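PDB 6JDD: cypemycin cysteine dehydrogenase (decarboxylating) from Streptomyces sp, which catalyses the oxidative decarboxylation of the C-terminal cysteine of the cypemycin precursor peptide, a step in making this linaridin. Local coordinates for residues 42-47 and 55-60; 64-69 and 113-118. One frame throughout, in Å; residues are numbered along the deposited sequence.

How the contacts relate
Following the chain from its N terminus, strand 39-44 comes first, and contact 1 closes the short connection 48-53 that leads into helix 54-60, which packs back over it. Strand 65-67 then lies down beside strand 39-44 at the edge of the parallel sheet within this chain. Contact 2 closes a much longer excursion, residues 70-112, which takes in strand 90-95 and helix 97-104 before helix 111-118 returns. The two loops run in series, neither enclosing the other. They meet through the sheet, where Asp68 N probably bonds to Val44 O at 2.8 Å. Contact 1 packs one face of the sheet and contact 2 the opposite face, where Trp66 lies against Ser43.

Contact 1: 42-47 and 55-60; sequences VSVTPA and RALRHL. With FAD (flavin-adenine dinucleotide), chain B.
Val42 and Val44 meet Leu57 in a small, wholly apolar contact, and Leu57 CD1 does all the touching from the helix side. Val44 CG2 reaches toward it tip to tip, at 3.4 Å from Leu57 CD1, while the Val42 side chain crosses that of Leu57 at about a right angle, with Val42 CG1 3.9 Å from Leu57 CD1. In Val44 it is the methyl beside the backbone N that faces the helix, because CG1 is turned anti to that N (chi1 -179°). Val42 has the same rotamer but offers its other methyl, the one beside the carbonyl carbon, so a single leucine methyl is shared by two valines on the same face of the strand.

Past the end of the strand, polar groups turn to the FAD pyrophosphate. Thr45 OG1 donates a hydrogen bond to O2P of FAD chain B at 2.5 Å, and Ala47 N donates to O2A at 3.2 Å, so one phosphate oxygen from each side of the bridge is held. The Thr45 hydroxyl is also hydrogen-bonded to Ala48 N, which ties it into the turn. A valine here, having no hydroxyl, would probably leave O2P less firmly held and Ala48 N without its side-chain acceptor. The same pyrophosphate-binding turn is part of a pocket that a neighbouring copy, the third subunit, helps to complete through its Ala108 O.

All this belongs to the beta-alpha-beta unit of strand 39-44, helix 54-60 and strand 65-67 in a Rossmann-like flavoprotein sheet. Leu57 lies on Val65 of the next strand and on Ile28 of helix 24-34, and Val42 also rests on Val15 of strand 10-15.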
loop_
_atom_site.group_PDB
_atom_site.type_symbol
_atom_site.label_atom_id
_atom_site.label_comp_id
_atom_site.label_asym_id
_atom_site.label_seq_id
_atom_site.Cartn_x
_atom_site.Cartn_y
_atom_site.Cartn_z
ATOM N N VAL A 42 2.656 4.718 32.241
ATOM C CA VAL A 42 3.798 5.036 31.353
ATOM C C VAL A 42 3.288 5.624 30.040
ATOM O O VAL A 42 2.354 5.070 29.432
ATOM C CB VAL A 42 4.668 3.797 31.095
ATOM C CG1 VAL A 42 5.903 4.167 30.297
ATOM C CG2 VAL A 42 5.075 3.097 32.376
ATOM N N SER A 43 3.890 6.729 29.647
ATOM C CA SER A 43 3.709 7.354 28.313
ATOM C C SER A 43 5.049 7.277 27.577
ATOM O O SER A 43 6.093 7.339 28.208
ATOM C CB SER A 43 3.163 8.774 28.402
ATOM O OG SER A 43 4.026 9.648 29.117
ATOM N N VAL A 44 5.017 7.089 26.281
ATOM C CA VAL A 44 6.261 6.882 25.505
ATOM C C VAL A 44 6.160 7.730 24.240
ATOM O O VAL A 44 5.198 7.604 23.517
ATOM C CB VAL A 44 6.437 5.394 25.157
ATOM C CG1 VAL A 44 7.716 5.161 24.399
ATOM C CG2 VAL A 44 6.388 4.500 26.371
ATOM N N THR A 45 7.157 8.539 23.955
ATOM C CA THR A 45 7.158 9.420 22.766
ATOM C C THR A 45 7.470 8.554 21.574
ATOM O O THR A 45 8.143 7.553 21.715
ATOM C CB THR A 45 8.168 10.573 22.800
ATOM O OG1 THR A 45 9.519 10.099 22.717
ATOM C CG2 THR A 45 7.972 11.461 24.008
ATOM N N PRO A 46 6.986 8.943 20.381
ATOM C CA PRO A 46 7.360 8.262 19.152
ATOM C C PRO A 46 8.893 8.020 19.118
ATOM O O PRO A 46 9.314 6.952 18.858
ATOM C CB PRO A 46 6.824 9.255 18.119
ATOM C CG PRO A 46 5.581 9.794 18.760
ATOM C CD PRO A 46 6.043 10.052 20.175
ATOM N N ALA A 47 9.690 9.050 19.379
ATOM C CA ALA A 47 11.158 8.926 19.334
ATOM C C ALA A 47 11.565 7.780 20.253
ATOM O O ALA A 47 12.348 6.934 19.859
ATOM C CB ALA A 47 11.817 10.227 19.724
ATOM N N ARG A 55 5.059 -2.511 23.776
ATOM C CA ARG A 55 4.438 -3.815 24.134
ATOM C C ARG A 55 5.055 -4.352 25.429
ATOM O O ARG A 55 4.291 -4.806 26.304
ATOM C CB ARG A 55 4.610 -4.819 22.990
ATOM C CG ARG A 55 3.302 -5.256 22.344
ATOM C CD ARG A 55 3.514 -6.288 21.253
ATOM N NE ARG A 55 3.460 -5.705 19.921
ATOM C CZ ARG A 55 4.499 -5.166 19.292
ATOM N NH1 ARG A 55 4.349 -4.660 18.080
ATOM N NH2 ARG A 55 5.682 -5.132 19.878
ATOM N N ALA A 56 6.385 -4.299 25.539
ATOM C CA ALA A 56 7.084 -4.808 26.732
ATOM C C ALA A 56 6.630 -4.027 27.987
ATOM O O ALA A 56 6.430 -4.661 29.051
ATOM C CB ALA A 56 8.573 -4.749 26.504
ATOM N N LEU A 57 6.402 -2.720 27.878
ATOM C CA LEU A 57 5.947 -1.898 29.020
ATOM C C LEU A 57 4.512 -2.288 29.393
ATOM O O LEU A 57 4.171 -2.258 30.585
ATOM C CB LEU A 57 6.027 -0.410 28.656
ATOM C CG LEU A 57 7.419 0.159 28.432
ATOM C CD1 LEU A 57 7.324 1.528 27.781
ATOM C CD2 LEU A 57 8.205 0.249 29.714
ATOM N N ARG A 58 3.672 -2.561 28.402
ATOM C CA ARG A 58 2.298 -3.021 28.704
ATOM C C ARG A 58 2.382 -4.245 29.625
ATOM O O ARG A 58 1.488 -4.391 30.449
ATOM C CB ARG A 58 1.511 -3.355 27.441
ATOM C CG ARG A 58 1.028 -2.144 26.677
ATOM C CD ARG A 58 0.245 -2.527 25.442
ATOM N NE ARG A 58 0.406 -1.482 24.444
ATOM C CZ ARG A 58 -0.058 -0.231 24.583
ATOM N NH1 ARG A 58 0.143 0.655 23.611
ATOM N NH2 ARG A 58 -0.737 0.126 25.677
ATOM N N HIS A 59 3.396 -5.100 29.484
ATOM C CA HIS A 59 3.592 -6.296 30.351
ATOM C C HIS A 59 4.248 -5.886 31.672
ATOM O O HIS A 59 3.781 -6.309 32.716
ATOM C CB HIS A 59 4.350 -7.421 29.615
ATOM C CG HIS A 59 3.548 -7.984 28.487
ATOM N ND1 HIS A 59 2.460 -8.816 28.709
ATOM C CD2 HIS A 59 3.600 -7.763 27.141
ATOM C CE1 HIS A 59 1.884 -9.088 27.539
ATOM N NE2 HIS A 59 2.571 -8.458 26.552
ATOM N N LEU A 60 5.287 -5.063 31.655
ATOM C CA LEU A 60 6.052 -4.812 32.894
ATOM C C LEU A 60 5.320 -3.818 33.800
ATOM O O LEU A 60 5.518 -3.896 34.996
ATOM C CB LEU A 60 7.436 -4.305 32.503
ATOM C CG LEU A 60 8.254 -5.298 31.681
ATOM C CD1 LEU A 60 9.444 -4.636 30.996
ATOM C CD2 LEU A 60 8.710 -6.461 32.552
HETATM P PA FAD B . 8.957 13.442 20.337
HETATM O O1A FAD B . 7.500 13.387 20.662
HETATM O O2A FAD B . 9.571 12.275 19.639
HETATM O O5B FAD B . 9.266 14.781 19.507
HETATM C C5B FAD B . 9.213 14.727 18.060
HETATM C C4B FAD B . 8.957 16.112 17.518
HETATM O O4B FAD B . 7.863 16.057 16.568
HETATM C C3B FAD B . 8.555 17.174 18.552
HETATM O O3B FAD B . 9.101 18.446 18.223
HETATM C C2B FAD B . 7.028 17.175 18.451
HETATM O O2B FAD B . 6.453 18.394 18.867
HETATM C C1B FAD B . 6.836 16.941 16.957
HETATM N N9A FAD B . 5.557 16.330 16.618
HETATM C C8A FAD B . 4.359 16.476 17.273
HETATM N N7A FAD B . 3.391 15.788 16.712
HETATM C C5A FAD B . 3.989 15.157 15.627
HETATM C C6A FAD B . 3.494 14.288 14.637
HETATM N N6A FAD B . 2.228 13.883 14.573
HETATM N N1A FAD B . 4.369 13.847 13.703
HETATM C C2A FAD B . 5.643 14.257 13.772
HETATM N N3A FAD B . 6.220 15.069 14.654
HETATM C C4A FAD B . 5.325 15.488 15.564
HETATM N N1 FAD B . 18.472 13.769 22.623
HETATM C C2 FAD B . 18.727 14.129 23.901
HETATM O O2 FAD B . 18.278 15.179 24.366
HETATM N N3 FAD B . 19.484 13.361 24.729
HETATM C C4 FAD B . 20.035 12.172 24.316
HETATM O O4 FAD B . 20.709 11.513 25.093
HETATM C C4X FAD B . 19.791 11.762 22.990
HETATM N N5 FAD B . 20.307 10.633 22.580
HETATM C C5X FAD B . 20.056 10.256 21.287
HETATM C C6 FAD B . 20.602 9.044 20.828
HETATM C C7 FAD B . 20.392 8.604 19.544
HETATM C C7M FAD B . 20.993 7.300 19.085
HETATM C C8 FAD B . 19.607 9.385 18.660
HETATM C C8M FAD B . 19.361 8.922 17.247
HETATM C C9 FAD B . 19.064 10.576 19.098
HETATM C C9A FAD B . 19.275 11.033 20.410
HETATM N N10 FAD B . 18.742 12.231 20.885
HETATM C C10 FAD B . 18.979 12.637 22.185
HETATM C "C1'" FAD B . 17.920 13.071 19.996
HETATM C "C2'" FAD B . 16.436 12.901 20.261
HETATM O "O2'" FAD B . 16.035 11.578 19.915
HETATM C "C3'" FAD B . 15.615 13.907 19.452
HETATM O "O3'" FAD B . 15.857 15.220 19.948
HETATM C "C4'" FAD B . 14.109 13.633 19.475
HETATM O "O4'" FAD B . 13.432 14.606 18.677
HETATM C "C5'" FAD B . 13.540 13.650 20.875
HETATM O "O5'" FAD B . 12.090 13.571 20.810
HETATM P P FAD B . 11.257 13.331 22.159
HETATM O O1P FAD B . 11.722 14.312 23.182
HETATM O O2P FAD B . 11.297 11.874 22.485
HETATM O O3P FAD B . 9.775 13.724 21.687
#

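Contact 2: 64-69 and 113-118; sequences KVWVDS and LMMLQL. With FAD (flavin-adenine dinucleotide), chain C.
Trp66 and Met115 form a Met-aromatic contact of the edge kind, joining edge strand 65-67 of the Rossmann-like sheet to helix 111-118, and Asp68 approaches the same helix nearer its N-terminal end.

Leu113, the first residue of the segment, comes near Asp68, but its N stays 4.4 Å from Asp68 OD1 and makes no bond to it. That carboxylate is used nearby instead: OD1 is hydrogen-bonded to Ala112 N and OD2 to Ser110 OG, so two bonds hold the carboxylate at the N-terminal end of the helix. Asp68 is also the centre of an inverse gamma turn, closed by a weak bond from Ser69 N to Val67 O at 3.0 Å.

Met114 turns to the cofactor rather than to the strand. Its chain bends at chi2 (71°) and again at chi3, which brings Met114 CE to 3.4 Å from N1 of FAD chain C. This is the FAD held by Thr45 of the fourth subunit, so the helix lends one subunit's methionine to a flavin bound by another.

Met115 carries the contact with the tryptophan. The chain runs extended as far as SD, which lies 4.1 Å from Trp66 CZ2, about 5.3 Å from the centroid of the six-membered ring and 89° off the ring normal. The sulfur is therefore beside the rim, close to the ring plane, while the tryptophan itself meets His12 with the planes at about 50°.

Leu116 packs on Phe90 and Val92 of strand 90-95. One residue later the helix locks this turn with a backbone hydrogen bond from Gln117 N to Leu113 O, 2.9 Å long.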
loop_
_atom_site.group_PDB
_atom_site.type_symbol
_atom_site.label_atom_id
_atom_site.label_comp_id
_atom_site.label_asym_id
_atom_site.label_seq_id
_atom_site.Cartn_x
_atom_site.Cartn_y
_atom_site.Cartn_z
ATOM N N LYS A 64 -1.779 2.286 33.121
ATOM C CA LYS A 64 -2.043 2.515 31.675
ATOM C C LYS A 64 -0.735 2.789 30.949
ATOM O O LYS A 64 0.176 3.423 31.550
ATOM C CB LYS A 64 -3.012 3.676 31.501
ATOM C CG LYS A 64 -4.404 3.396 32.054
ATOM C CD LYS A 64 -4.884 1.941 31.820
ATOM C CE LYS A 64 -6.393 1.775 31.718
ATOM N NZ LYS A 64 -7.095 2.297 32.919
ATOM N N VAL A 65 -0.634 2.290 29.729
ATOM C CA VAL A 65 0.567 2.539 28.898
ATOM C C VAL A 65 0.065 3.092 27.582
ATOM O O VAL A 65 -0.889 2.562 27.056
ATOM C CB VAL A 65 1.437 1.283 28.718
ATOM C CG1 VAL A 65 2.621 1.548 27.806
ATOM C CG2 VAL A 65 1.947 0.758 30.035
ATOM N N TRP A 66 0.650 4.182 27.125
ATOM C CA TRP A 66 0.219 4.825 25.864
ATOM C C TRP A 66 1.370 5.542 25.160
ATOM O O TRP A 66 2.344 5.978 25.805
ATOM C CB TRP A 66 -0.954 5.753 26.077
ATOM C CG TRP A 66 -0.920 6.612 27.299
ATOM C CD1 TRP A 66 -1.354 6.258 28.539
ATOM C CD2 TRP A 66 -0.532 7.992 27.394
ATOM N NE1 TRP A 66 -1.248 7.304 29.401
ATOM C CE2 TRP A 66 -0.759 8.384 28.725
ATOM C CE3 TRP A 66 -0.019 8.932 26.488
ATOM C CZ2 TRP A 66 -0.486 9.666 29.182
ATOM C CZ3 TRP A 66 0.237 10.204 26.933
ATOM C CH2 TRP A 66 0.015 10.556 28.265
ATOM N N VAL A 67 1.251 5.609 23.848
ATOM C CA VAL A 67 2.161 6.403 23.007
ATOM C C VAL A 67 1.693 7.850 23.077
ATOM O O VAL A 67 0.466 8.089 23.050
ATOM C CB VAL A 67 2.217 5.858 21.583
ATOM C CG1 VAL A 67 3.061 6.772 20.717
ATOM C CG2 VAL A 67 2.774 4.439 21.587
ATOM N N ASP A 68 2.659 8.749 23.244
ATOM C CA ASP A 68 2.431 10.197 23.434
ATOM C C ASP A 68 2.081 10.856 22.069
ATOM O O ASP A 68 2.943 11.460 21.410
ATOM C CB ASP A 68 3.632 10.858 24.130
ATOM C CG ASP A 68 3.415 12.361 24.301
ATOM O OD1 ASP A 68 2.244 12.732 24.424
ATOM O OD2 ASP A 68 4.426 13.160 24.275
ATOM N N SER A 69 0.843 10.682 21.652
ATOM C CA SER A 69 0.399 11.125 20.280
ATOM C C SER A 69 -1.091 11.373 20.342
ATOM O O SER A 69 -1.777 10.584 20.965
ATOM C CB SER A 69 0.702 10.193 19.153
ATOM O OG SER A 69 -0.020 10.619 18.018
ATOM N N LEU A 113 2.640 16.323 26.935
ATOM C CA LEU A 113 3.070 17.704 27.239
ATOM C C LEU A 113 1.887 18.542 27.714
ATOM O O LEU A 113 2.104 19.350 28.585
ATOM C CB LEU A 113 3.882 18.303 26.093
ATOM C CG LEU A 113 5.356 18.420 26.459
ATOM C CD1 LEU A 113 6.177 17.313 25.850
ATOM C CD2 LEU A 113 5.923 19.777 26.133
ATOM N N MET A 114 0.694 18.346 27.156
ATOM C CA MET A 114 -0.502 19.022 27.709
ATOM C C MET A 114 -0.573 18.661 29.202
ATOM O O MET A 114 -0.679 19.544 30.024
ATOM C CB MET A 114 -1.776 18.598 26.960
ATOM C CG MET A 114 -3.072 19.186 27.511
ATOM S SD MET A 114 -3.174 20.934 27.144
ATOM C CE MET A 114 -3.835 20.870 25.473
ATOM N N MET A 115 -0.458 17.366 29.484
ATOM C CA MET A 115 -0.566 16.795 30.837
ATOM C C MET A 115 0.466 17.457 31.747
ATOM O O MET A 115 0.090 17.922 32.805
ATOM C CB MET A 115 -0.337 15.295 30.717
ATOM C CG MET A 115 -0.467 14.552 32.019
ATOM S SD MET A 115 -0.107 12.811 31.773
ATOM C CE MET A 115 1.652 12.831 31.465
ATOM N N LEU A 116 1.723 17.524 31.320
ATOM C CA LEU A 116 2.821 18.060 32.141
ATOM C C LEU A 116 2.636 19.584 32.309
ATOM O O LEU A 116 3.011 20.101 33.351
ATOM C CB LEU A 116 4.171 17.700 31.509
ATOM C CG LEU A 116 4.532 16.218 31.551
ATOM C CD1 LEU A 116 5.878 15.962 30.929
ATOM C CD2 LEU A 116 4.516 15.677 32.953
ATOM N N GLN A 117 2.089 20.290 31.303
ATOM C CA GLN A 117 1.772 21.725 31.455
ATOM C C GLN A 117 0.695 21.898 32.541
ATOM O O GLN A 117 0.770 22.899 33.273
ATOM C CB GLN A 117 1.264 22.370 30.155
ATOM C CG GLN A 117 2.292 22.530 29.012
ATOM C CD GLN A 117 3.569 23.263 29.356
ATOM O OE1 GLN A 117 3.614 24.058 30.304
ATOM N NE2 GLN A 117 4.622 22.997 28.582
ATOM N N LEU A 118 -0.287 21.009 32.661
ATOM C CA LEU A 118 -1.483 21.301 33.481
ATOM C C LEU A 118 -1.324 20.731 34.892
ATOM O O LEU A 118 -2.027 21.167 35.813
ATOM C CB LEU A 118 -2.738 20.765 32.786
ATOM C CG LEU A 118 -3.066 21.368 31.423
ATOM C CD1 LEU A 118 -4.328 20.759 30.886
ATOM C CD2 LEU A 118 -3.245 22.851 31.519
HETATM P PA FAD C . -1.478 21.586 14.365
HETATM O O1A FAD C . -1.085 22.160 13.043
HETATM O O2A FAD C . -2.364 20.386 14.379
HETATM O O5B FAD C . -0.158 21.284 15.226
HETATM C C5B FAD C . 0.446 19.969 15.131
HETATM C C4B FAD C . 1.903 20.061 15.513
HETATM O O4B FAD C . 2.704 19.410 14.493
HETATM C C3B FAD C . 2.474 21.480 15.646
HETATM O O3B FAD C . 3.430 21.554 16.698
HETATM C C2B FAD C . 3.125 21.706 14.279
HETATM O O2B FAD C . 4.160 22.664 14.318
HETATM C C1B FAD C . 3.658 20.310 13.978
HETATM N N9A FAD C . 3.819 20.038 12.555
HETATM C C8A FAD C . 4.129 20.932 11.560
HETATM N N7A FAD C . 4.200 20.365 10.377
HETATM C C5A FAD C . 3.921 19.023 10.612
HETATM C C6A FAD C . 3.842 17.902 9.763
HETATM N N6A FAD C . 4.045 17.953 8.450
HETATM N N1A FAD C . 3.542 16.712 10.333
HETATM C C2A FAD C . 3.339 16.666 11.656
HETATM N N3A FAD C . 3.385 17.650 12.551
HETATM C C4A FAD C . 3.685 18.816 11.953
HETATM N N1 FAD C . -5.981 21.799 23.056
HETATM C C2 FAD C . -6.344 23.036 23.468
HETATM O O2 FAD C . -5.517 23.947 23.544
HETATM N N3 FAD C . -7.624 23.332 23.814
HETATM C C4 FAD C . -8.626 22.394 23.768
HETATM O O4 FAD C . -9.764 22.704 24.088
HETATM C C4X FAD C . -8.287 21.094 23.344
HETATM N N5 FAD C . -9.229 20.187 23.293
HETATM C C5X FAD C . -8.875 18.931 22.878
HETATM C C6 FAD C . -9.874 17.944 22.817
HETATM C C7 FAD C . -9.591 16.662 22.410
HETATM C C7M FAD C . -10.686 15.628 22.357
HETATM C C8 FAD C . -8.265 16.325 22.043
HETATM C C8M FAD C . -7.930 14.927 21.592
HETATM C C9 FAD C . -7.275 17.285 22.098
HETATM C C9A FAD C . -7.556 18.598 22.513
HETATM N N10 FAD C . -6.581 19.592 22.580
HETATM C C10 FAD C . -6.909 20.869 22.996
HETATM C "C1'" FAD C . -5.190 19.280 22.207
HETATM C "C2'" FAD C . -4.853 19.762 20.808
HETATM O "O2'" FAD C . -5.614 19.030 19.852
HETATM C "C3'" FAD C . -3.362 19.586 20.511
HETATM O "O3'" FAD C . -2.610 20.482 21.324
HETATM C "C4'" FAD C . -2.997 19.814 19.042
HETATM O "O4'" FAD C . -1.595 19.606 18.859
HETATM C "C5'" FAD C . -3.363 21.200 18.564
HETATM O "O5'" FAD C . -2.823 21.412 17.232
HETATM P P FAD C . -3.270 22.710 16.402
HETATM O O1P FAD C . -3.103 23.909 17.274
HETATM O O2P FAD C . -4.606 22.441 15.791
HETATM O O3P FAD C . -2.159 22.741 15.245
#